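Long-range contact in CEP104 (Gallus gallus, PDB 5JO8), which is a centriolar protein whose TOG domain, an all-helical array of HEAT-like repeats, probably binds tubulin or microtubules: residues Lys125-Leu139 with Met161-Val173. Numbering follows the deposited sequence. Where two conformers were deposited one is given.
Sequences KLETSHCVEKTLPGL and MALWSEVKPLQIV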
ATOM      1  N   LYS A 125       8.375 -14.340   8.930  1.00 17.55           N
ATOM      2  CA  LYS A 125       8.019 -13.416   7.861  1.00 17.74           C
ATOM      3  C   LYS A 125       6.643 -13.700   7.274  1.00 17.54           C
ATOM      4  O   LYS A 125       6.080 -12.842   6.586  1.00 19.43           O
ATOM      5  CB  LYS A 125       9.089 -13.381   6.766  1.00 21.00           C
ATOM      6  CG  LYS A 125      10.490 -13.022   7.261  1.00 20.75           C
ATOM      7  CD  LYS A 125      10.501 -11.870   8.268  1.00 28.21           C
ATOM      8  CE  LYS A 125      10.190 -10.536   7.608  1.00 29.23           C
ATOM      9  NZ  LYS A 125      11.260 -10.103   6.638  1.00 29.34           N
ATOM     10  N   LEU A 126       6.080 -14.873   7.545  1.00 18.08           N
ATOM     11  CA  LEU A 126       4.686 -15.128   7.184  1.00 17.29           C
ATOM     12  C   LEU A 126       3.777 -14.102   7.870  1.00 18.00           C
ATOM     13  O   LEU A 126       2.815 -13.610   7.269  1.00 18.83           O
ATOM     14  CB  LEU A 126       4.277 -16.576   7.542  1.00 18.28           C
ATOM     15  CG  LEU A 126       2.896 -17.147   7.187  1.00 24.96           C
ATOM     16  CD1 LEU A 126       2.925 -18.650   7.406  1.00 23.66           C
ATOM     17  CD2 LEU A 126       1.744 -16.562   7.994  1.00 31.36           C
ATOM     18  N   GLU A 127       4.075 -13.786   9.126  1.00 16.86           N
ATOM     19  CA  GLU A 127       3.261 -12.820   9.852  1.00 17.14           C
ATOM     20  C   GLU A 127       3.447 -11.423   9.278  1.00 18.82           C
ATOM     21  O   GLU A 127       2.475 -10.689   9.125  1.00 19.38           O
ATOM     22  CB  GLU A 127       3.569 -12.843  11.344  1.00 16.40           C
ATOM     23  CG  GLU A 127       3.239 -14.196  11.964  1.00 20.01           C
ATOM     24  CD  GLU A 127       1.771 -14.566  11.811  1.00 21.50           C
ATOM     25  OE1 GLU A 127       0.907 -13.666  11.891  1.00 27.01           O
ATOM     26  OE2 GLU A 127       1.471 -15.765  11.601  1.00 25.21           O
ATOM     27  N   THR A 128       4.684 -11.077   8.939  1.00 16.47           N
ATOM     28  CA  THR A 128       4.950  -9.785   8.294  1.00 19.20           C
ATOM     29  C   THR A 128       4.143  -9.679   7.010  1.00 18.48           C
ATOM     30  O   THR A 128       3.537  -8.639   6.718  1.00 17.30           O
ATOM     31  CB  THR A 128       6.423  -9.651   7.934  1.00 18.46           C
ATOM     32  OG1 THR A 128       7.213 -10.019   9.071  1.00 19.65           O
ATOM     33  CG2 THR A 128       6.757  -8.211   7.526  1.00 18.05           C
ATOM     34  N   SER A 129       4.154 -10.754   6.229  0.61 16.50           N
ATOM     35  CA  SER A 129       3.417 -10.809   4.974  0.61 17.99           C
ATOM     36  C   SER A 129       1.929 -10.577   5.196  0.61 19.55           C
ATOM     37  O   SER A 129       1.301  -9.794   4.479  0.61 19.40           O
ATOM     38  CB  SER A 129       3.635 -12.157   4.288  0.61 20.01           C
ATOM     39  OG  SER A 129       2.801 -12.272   3.151  0.61 20.88           O
ATOM     40  N   HIS A 130       1.364 -11.258   6.186  1.00 17.73           N
ATOM     41  CA  HIS A 130      -0.033 -11.063   6.550  1.00 17.30           C
ATOM     42  C   HIS A 130      -0.318  -9.580   6.851  1.00 18.66           C
ATOM     43  O   HIS A 130      -1.322  -9.028   6.381  1.00 19.18           O
ATOM     44  CB  HIS A 130      -0.380 -11.923   7.767  1.00 21.06           C
ATOM     45  CG  HIS A 130      -1.760 -11.691   8.296  1.00 20.27           C
ATOM     46  ND1 HIS A 130      -2.860 -12.384   7.830  1.00 23.88           N
ATOM     47  CD2 HIS A 130      -2.220 -10.850   9.253  1.00 23.81           C
ATOM     48  CE1 HIS A 130      -3.935 -11.983   8.486  1.00 22.83           C
ATOM     49  NE2 HIS A 130      -3.575 -11.048   9.350  1.00 20.94           N
ATOM     50  N   CYS A 131       0.563  -8.933   7.613  1.00 18.49           N
ATOM     51  CA  CYS A 131       0.349  -7.521   7.968  1.00 15.91           C
ATOM     52  C   CYS A 131       0.266  -6.644   6.732  1.00 18.86           C
ATOM     53  O   CYS A 131      -0.605  -5.770   6.639  1.00 19.91           O
ATOM     54  CB  CYS A 131       1.472  -6.982   8.852  1.00 16.93           C
ATOM     55  SG  CYS A 131       1.550  -7.753  10.493  1.00 19.38           S
ATOM     56  N   VAL A 132       1.197  -6.853   5.812  1.00 16.79           N
ATOM     57  CA  VAL A 132       1.246  -6.049   4.588  1.00 17.17           C
ATOM     58  C   VAL A 132       0.044  -6.365   3.697  1.00 17.58           C
ATOM     59  O   VAL A 132      -0.636  -5.456   3.221  1.00 19.09           O
ATOM     60  CB  VAL A 132       2.570  -6.231   3.824  1.00 17.01           C
ATOM     61  CG1 VAL A 132       2.552  -5.412   2.529  1.00 20.22           C
ATOM     62  CG2 VAL A 132       3.747  -5.811   4.690  1.00 19.31           C
ATOM     63  N   GLU A 133      -0.246  -7.643   3.476  1.00 18.62           N
ATOM     64  CA  GLU A 133      -1.327  -8.013   2.564  1.00 17.99           C
ATOM     65  C   GLU A 133      -2.692  -7.531   3.043  1.00 21.27           C
ATOM     66  O   GLU A 133      -3.543  -7.181   2.233  1.00 21.93           O
ATOM     67  CB  GLU A 133      -1.367  -9.527   2.349  1.00 23.81           C
ATOM     68  CG  GLU A 133      -0.152 -10.106   1.633  1.00 27.02           C
ATOM     69  CD  GLU A 133      -0.095  -9.744   0.150  1.00 35.86           C
ATOM     70  OE1 GLU A 133      -1.064  -9.156  -0.369  1.00 41.54           O
ATOM     71  OE2 GLU A 133       0.921 -10.062  -0.500  1.00 33.84           O
ATOM     72  N   LYS A 134      -2.900  -7.496   4.355  1.00 18.15           N
ATOM     73  CA  LYS A 134      -4.197  -7.103   4.893  1.00 18.90           C
ATOM     74  C   LYS A 134      -4.410  -5.594   4.920  1.00 18.44           C
ATOM     75  O   LYS A 134      -5.540  -5.133   5.075  1.00 21.96           O
ATOM     76  CB  LYS A 134      -4.405  -7.680   6.301  1.00 20.70           C
ATOM     77  CG  LYS A 134      -4.535  -9.199   6.344  1.00 22.29           C
ATOM     78  CD  LYS A 134      -5.710  -9.662   5.504  1.00 30.58           C
ATOM     79  CE  LYS A 134      -5.753 -11.181   5.431  1.00 37.29           C
ATOM     80  NZ  LYS A 134      -6.881 -11.676   4.590  1.00 42.01           N
ATOM     81  N   THR A 135      -3.330  -4.827   4.808  1.00 16.49           N
ATOM     82  CA  THR A 135      -3.420  -3.379   4.961  1.00 16.31           C
ATOM     83  C   THR A 135      -3.104  -2.579   3.697  1.00 17.78           C
ATOM     84  O   THR A 135      -3.650  -1.492   3.501  1.00 18.12           O
ATOM     85  CB  THR A 135      -2.517  -2.876   6.105  1.00 17.23           C
ATOM     86  OG1 THR A 135      -1.146  -3.166   5.802  1.00 19.63           O
ATOM     87  CG2 THR A 135      -2.904  -3.560   7.409  1.00 18.38           C
ATOM     88  N   LEU A 136      -2.223  -3.099   2.857  1.00 18.82           N
ATOM     89  CA  LEU A 136      -1.835  -2.360   1.654  1.00 18.02           C
ATOM     90  C   LEU A 136      -3.016  -1.968   0.757  1.00 19.71           C
ATOM     91  O   LEU A 136      -3.042  -0.837   0.260  1.00 18.89           O
ATOM     92  CB  LEU A 136      -0.763  -3.125   0.870  1.00 18.78           C
ATOM     93  CG  LEU A 136      -0.161  -2.400  -0.342  1.00 21.75           C
ATOM     94  CD1 LEU A 136       0.400  -1.019   0.030  1.00 21.74           C
ATOM     95  CD2 LEU A 136       0.921  -3.281  -0.944  1.00 25.43           C
ATOM     96  N   PRO A 137      -3.996  -2.862   0.544  1.00 19.24           N
ATOM     97  CA  PRO A 137      -5.112  -2.429  -0.315  1.00 22.82           C
ATOM     98  C   PRO A 137      -5.863  -1.226   0.245  1.00 23.19           C
ATOM     99  O   PRO A 137      -6.201  -0.293  -0.495  1.00 20.96           O
ATOM    100  CB  PRO A 137      -6.016  -3.655  -0.349  1.00 22.86           C
ATOM    101  CG  PRO A 137      -5.068  -4.802  -0.166  1.00 21.80           C
ATOM    102  CD  PRO A 137      -4.078  -4.301   0.848  1.00 19.68           C
ATOM    103  N   GLY A 138      -6.096  -1.217   1.551  1.00 20.33           N
ATOM    104  CA  GLY A 138      -6.740  -0.083   2.172  1.00 21.08           C
ATOM    105  C   GLY A 138      -5.900   1.180   2.116  1.00 21.22           C
ATOM    106  O   GLY A 138      -6.426   2.285   1.925  1.00 21.10           O
ATOM    107  N   LEU A 139      -4.591   1.037   2.302  1.00 18.51           N
ATOM    108  CA  LEU A 139      -3.695   2.193   2.245  1.00 17.56           C
ATOM    109  C   LEU A 139      -3.720   2.772   0.840  1.00 19.75           C
ATOM    110  O   LEU A 139      -3.775   3.998   0.660  1.00 19.16           O
ATOM    111  CB  LEU A 139      -2.273   1.795   2.622  1.00 17.96           C
ATOM    112  CG  LEU A 139      -2.080   1.454   4.098  1.00 19.49           C
ATOM    113  CD1 LEU A 139      -0.774   0.724   4.281  1.00 21.06           C
ATOM    114  CD2 LEU A 139      -2.105   2.734   4.938  1.00 20.86           C
ATOM    115  N   MET A 161       6.943   1.951   3.988  0.56 19.85           N
ATOM    116  CA  MET A 161       6.714   0.542   4.288  0.56 19.62           C
ATOM    117  C   MET A 161       7.433  -0.367   3.297  0.56 21.47           C
ATOM    118  O   MET A 161       7.977  -1.398   3.684  0.56 20.08           O
ATOM    119  CB  MET A 161       5.220   0.220   4.345  0.56 18.55           C
ATOM    120  CG  MET A 161       4.930  -1.250   4.669  0.56 15.32           C
ATOM    121  SD  MET A 161       3.200  -1.543   5.062  0.56 19.91           S
ATOM    122  CE  MET A 161       2.388  -1.126   3.514  0.56 22.84           C
ATOM    123  N   ALA A 162       7.453   0.022   2.026  1.00 19.17           N
ATOM    124  CA  ALA A 162       8.130  -0.760   0.990  1.00 18.92           C
ATOM    125  C   ALA A 162       9.627  -0.928   1.255  1.00 23.65           C
ATOM    126  O   ALA A 162      10.234  -1.935   0.858  1.00 22.67           O
ATOM    127  CB  ALA A 162       7.909  -0.112  -0.390  1.00 21.94           C
ATOM    128  N   LEU A 163      10.217   0.045   1.941  1.00 20.51           N
ATOM    129  CA  LEU A 163      11.658   0.066   2.144  1.00 21.31           C
ATOM    130  C   LEU A 163      12.122  -0.391   3.540  1.00 21.44           C
ATOM    131  O   LEU A 163      13.327  -0.528   3.789  1.00 23.27           O
ATOM    132  CB  LEU A 163      12.196   1.454   1.761  1.00 22.69           C
ATOM    133  CG  LEU A 163      11.916   1.680   0.259  1.00 28.47           C
ATOM    134  CD1 LEU A 163      11.697   3.128  -0.121  1.00 42.05           C
ATOM    135  CD2 LEU A 163      13.033   1.073  -0.571  1.00 43.13           C
ATOM    136  N   TRP A 164      11.178  -0.672   4.443  1.00 20.11           N
ATOM    137  CA  TRP A 164      11.550  -1.201   5.755  1.00 21.85           C
ATOM    138  C   TRP A 164      12.281  -2.518   5.583  1.00 22.34           C
ATOM    139  O   TRP A 164      11.912  -3.336   4.739  1.00 22.63           O
ATOM    140  CB  TRP A 164      10.346  -1.416   6.672  1.00 18.84           C
ATOM    141  CG  TRP A 164       9.673  -0.166   7.080  1.00 21.07           C
ATOM    142  CD1 TRP A 164      10.226   1.091   7.165  1.00 19.39           C
ATOM    143  CD2 TRP A 164       8.300  -0.032   7.434  1.00 19.79           C
ATOM    144  NE1 TRP A 164       9.261   1.996   7.559  1.00 21.70           N
ATOM    145  CE2 TRP A 164       8.072   1.329   7.726  1.00 21.91           C
ATOM    146  CE3 TRP A 164       7.232  -0.934   7.537  1.00 21.32           C
ATOM    147  CZ2 TRP A 164       6.823   1.808   8.107  1.00 25.22           C
ATOM    148  CZ3 TRP A 164       5.994  -0.456   7.912  1.00 26.89           C
ATOM    149  CH2 TRP A 164       5.800   0.907   8.191  1.00 24.13           C
ATOM    150  N   SER A 165      13.329  -2.701   6.379  1.00 20.28           N
ATOM    151  CA  SER A 165      14.147  -3.911   6.280  1.00 22.06           C
ATOM    152  C   SER A 165      13.335  -5.200   6.459  1.00 23.86           C
ATOM    153  O   SER A 165      13.680  -6.231   5.879  1.00 24.36           O
ATOM    154  CB  SER A 165      15.318  -3.867   7.266  1.00 26.14           C
ATOM    155  OG  SER A 165      14.855  -3.867   8.596  1.00 28.44           O
ATOM    156  N   GLU A 166      12.262  -5.140   7.247  1.00 20.40           N
ATOM    157  CA  GLU A 166      11.395  -6.311   7.423  1.00 23.05           C
ATOM    158  C   GLU A 166      10.520  -6.601   6.206  1.00 22.24           C
ATOM    159  O   GLU A 166      10.091  -7.737   6.008  1.00 21.58           O
ATOM    160  CB  GLU A 166      10.489  -6.146   8.644  1.00 18.59           C
ATOM    161  CG  GLU A 166      11.205  -6.257   9.998  1.00 22.98           C
ATOM    162  CD  GLU A 166      11.738  -7.658  10.279  1.00 33.74           C
ATOM    163  OE1 GLU A 166      10.944  -8.623  10.266  1.00 31.85           O
ATOM    164  OE2 GLU A 166      12.956  -7.790  10.526  1.00 37.75           O
ATOM    165  N   VAL A 167      10.246  -5.582   5.402  1.00 19.35           N
ATOM    166  CA  VAL A 167       9.261  -5.692   4.332  1.00 18.02           C
ATOM    167  C   VAL A 167       9.890  -5.832   2.954  1.00 18.33           C
ATOM    168  O   VAL A 167       9.392  -6.571   2.106  1.00 19.08           O
ATOM    169  CB  VAL A 167       8.296  -4.494   4.363  1.00 19.47           C
ATOM    170  CG1 VAL A 167       7.382  -4.495   3.140  1.00 20.82           C
ATOM    171  CG2 VAL A 167       7.480  -4.481   5.635  1.00 20.11           C
ATOM    172  N   LYS A 168      10.955  -5.072   2.711  1.00 19.61           N
ATOM    173  CA  LYS A 168      11.630  -5.110   1.411  1.00 21.50           C
ATOM    174  C   LYS A 168      11.919  -6.525   0.842  1.00 21.85           C
ATOM    175  O   LYS A 168      11.584  -6.796  -0.313  1.00 20.84           O
ATOM    176  CB  LYS A 168      12.892  -4.227   1.423  1.00 24.09           C
ATOM    177  CG  LYS A 168      13.491  -4.006   0.040  1.00 33.21           C
ATOM    178  CD  LYS A 168      14.510  -2.870   0.045  1.00 44.32           C
ATOM    179  CE  LYS A 168      15.116  -2.651  -1.339  1.00 64.19           C
ATOM    180  NZ  LYS A 168      15.869  -1.362  -1.437  1.00 58.31           N
ATOM    181  N   PRO A 169      12.486  -7.443   1.659  1.00 22.52           N
ATOM    182  CA  PRO A 169      12.788  -8.764   1.102  1.00 25.47           C
ATOM    183  C   PRO A 169      11.550  -9.583   0.691  1.00 23.99           C
ATOM    184  O   PRO A 169      11.695 -10.571  -0.032  1.00 25.84           O
ATOM    185  CB  PRO A 169      13.500  -9.477   2.255  1.00 22.37           C
ATOM    186  CG  PRO A 169      13.942  -8.419   3.183  1.00 28.87           C
ATOM    187  CD  PRO A 169      12.952  -7.312   3.051  1.00 27.33           C
ATOM    188  N   LEU A 170      10.365  -9.198   1.155  1.00 21.03           N
ATOM    189  CA  LEU A 170       9.132  -9.898   0.795  1.00 21.18           C
ATOM    190  C   LEU A 170       8.690  -9.629  -0.641  1.00 20.78           C
ATOM    191  O   LEU A 170       7.907 -10.394  -1.211  1.00 22.08           O
ATOM    192  CB  LEU A 170       7.997  -9.512   1.736  1.00 24.41           C
ATOM    193  CG  LEU A 170       8.198  -9.833   3.215  1.00 25.72           C
ATOM    194  CD1 LEU A 170       7.001  -9.323   4.006  1.00 26.74           C
ATOM    195  CD2 LEU A 170       8.394 -11.333   3.390  1.00 29.65           C
ATOM    196  N   GLN A 171       9.155  -8.514  -1.202  1.00 20.13           N
ATOM    197  CA  GLN A 171       8.828  -8.135  -2.576  1.00 23.59           C
ATOM    198  C   GLN A 171       7.321  -8.097  -2.844  1.00 24.46           C
ATOM    199  O   GLN A 171       6.853  -8.505  -3.906  1.00 30.60           O
ATOM    200  CB  GLN A 171       9.541  -9.070  -3.559  1.00 27.45           C
ATOM    201  CG  GLN A 171      11.048  -9.067  -3.374  1.00 28.12           C
ATOM    202  CD  GLN A 171      11.738 -10.181  -4.133  1.00 42.58           C
ATOM    203  OE1 GLN A 171      11.184 -11.266  -4.305  1.00 52.51           O
ATOM    204  NE2 GLN A 171      12.955  -9.917  -4.586  1.00 46.65           N
ATOM    205  N   ILE A 172       6.570  -7.597  -1.866  1.00 22.42           N
ATOM    206  CA  ILE A 172       5.113  -7.583  -1.917  1.00 22.33           C
ATOM    207  C   ILE A 172       4.647  -6.262  -2.492  1.00 24.27           C
ATOM    208  O   ILE A 172       3.812  -6.217  -3.384  1.00 22.33           O
ATOM    209  CB  ILE A 172       4.495  -7.792  -0.505  1.00 28.41           C
ATOM    210  CG1 ILE A 172       4.683  -9.232  -0.034  1.00 25.88           C
ATOM    211  CG2 ILE A 172       3.008  -7.420  -0.494  1.00 25.64           C
ATOM    212  CD1 ILE A 172       4.256  -9.447   1.414  1.00 33.03           C
ATOM    213  N   VAL A 173       5.189  -5.183  -1.952  1.00 20.95           N
ATOM    214  CA  VAL A 173       4.679  -3.862  -2.297  1.00 19.74           C
ATOM    215  C   VAL A 173       4.808  -3.553  -3.789  1.00 22.63           C
ATOM    216  O   VAL A 173       3.830  -3.137  -4.403  1.00 22.61           O
ATOM    217  CB  VAL A 173       5.240  -2.763  -1.385  1.00 21.71           C
ATOM    218  CG1 VAL A 173       4.669  -1.418  -1.783  1.00 24.54           C
ATOM    219  CG2 VAL A 173       4.897  -3.070   0.071  1.00 24.07           C
TER
HETATM  220  O   HOH W   1      13.661 -10.000   8.230  1.00 41.87           O
HETATM  221  O   HOH W   2       8.481  -8.184  10.450  1.00 20.85           O
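In the helical array of this TOG domain, helix 125-142 packs against the end of helix 148-163 and the connection that follows it, where Lys125 reaches from the first turn to Glu166. Its chain bends at every torsion from chi2 to chi4 and curls round, meeting the glutamate at about a right angle. NZ donates a 2.7 Å hydrogen bond to Glu166 O, with the donor 25° out of the carbonyl plane. A long salt bridge, 3.9 Å, joins Lys125 NZ to Glu166 OE1. A long, flexible cation suits a place where a loop carbonyl and a carboxylate lie close together. One water takes a hydrogen bond from Lys125 NZ and gives one to Glu166 OE2; another links Thr128 OG1 to Glu166 OE1, so both carboxylate oxygens are tied to the helix. With an alanine at Lys125, the Glu166 carbonyl would probably lose this donor and the carboxylate would be freer to turn.

Deeper in, the contact is apolar. Thr128 is amphipathic: OG1 donates to the water, while CG2 meets Leu170 CD1 at 3.7 Å. Val132, whose branched side chain fills the middle, divides its methyls: CG1, anti to the backbone N (chi1 178°), lies 3.7 Å from Ile172 CG2 and also touches Val173, whereas CG2 meets Val167. Further along, in the conformer given, flexible Met161 bends at chi3 (64°), bringing CE 3.7 Å from Leu139 CD1 and also against Leu136 CD1. Leu136 and Leu139 also pack on Ile158, extending this apolar layer along helix 148-163. At the more exposed border, Ile172 lies against a polar group: its CG2 is 3.4 Å from Glu133 OE2.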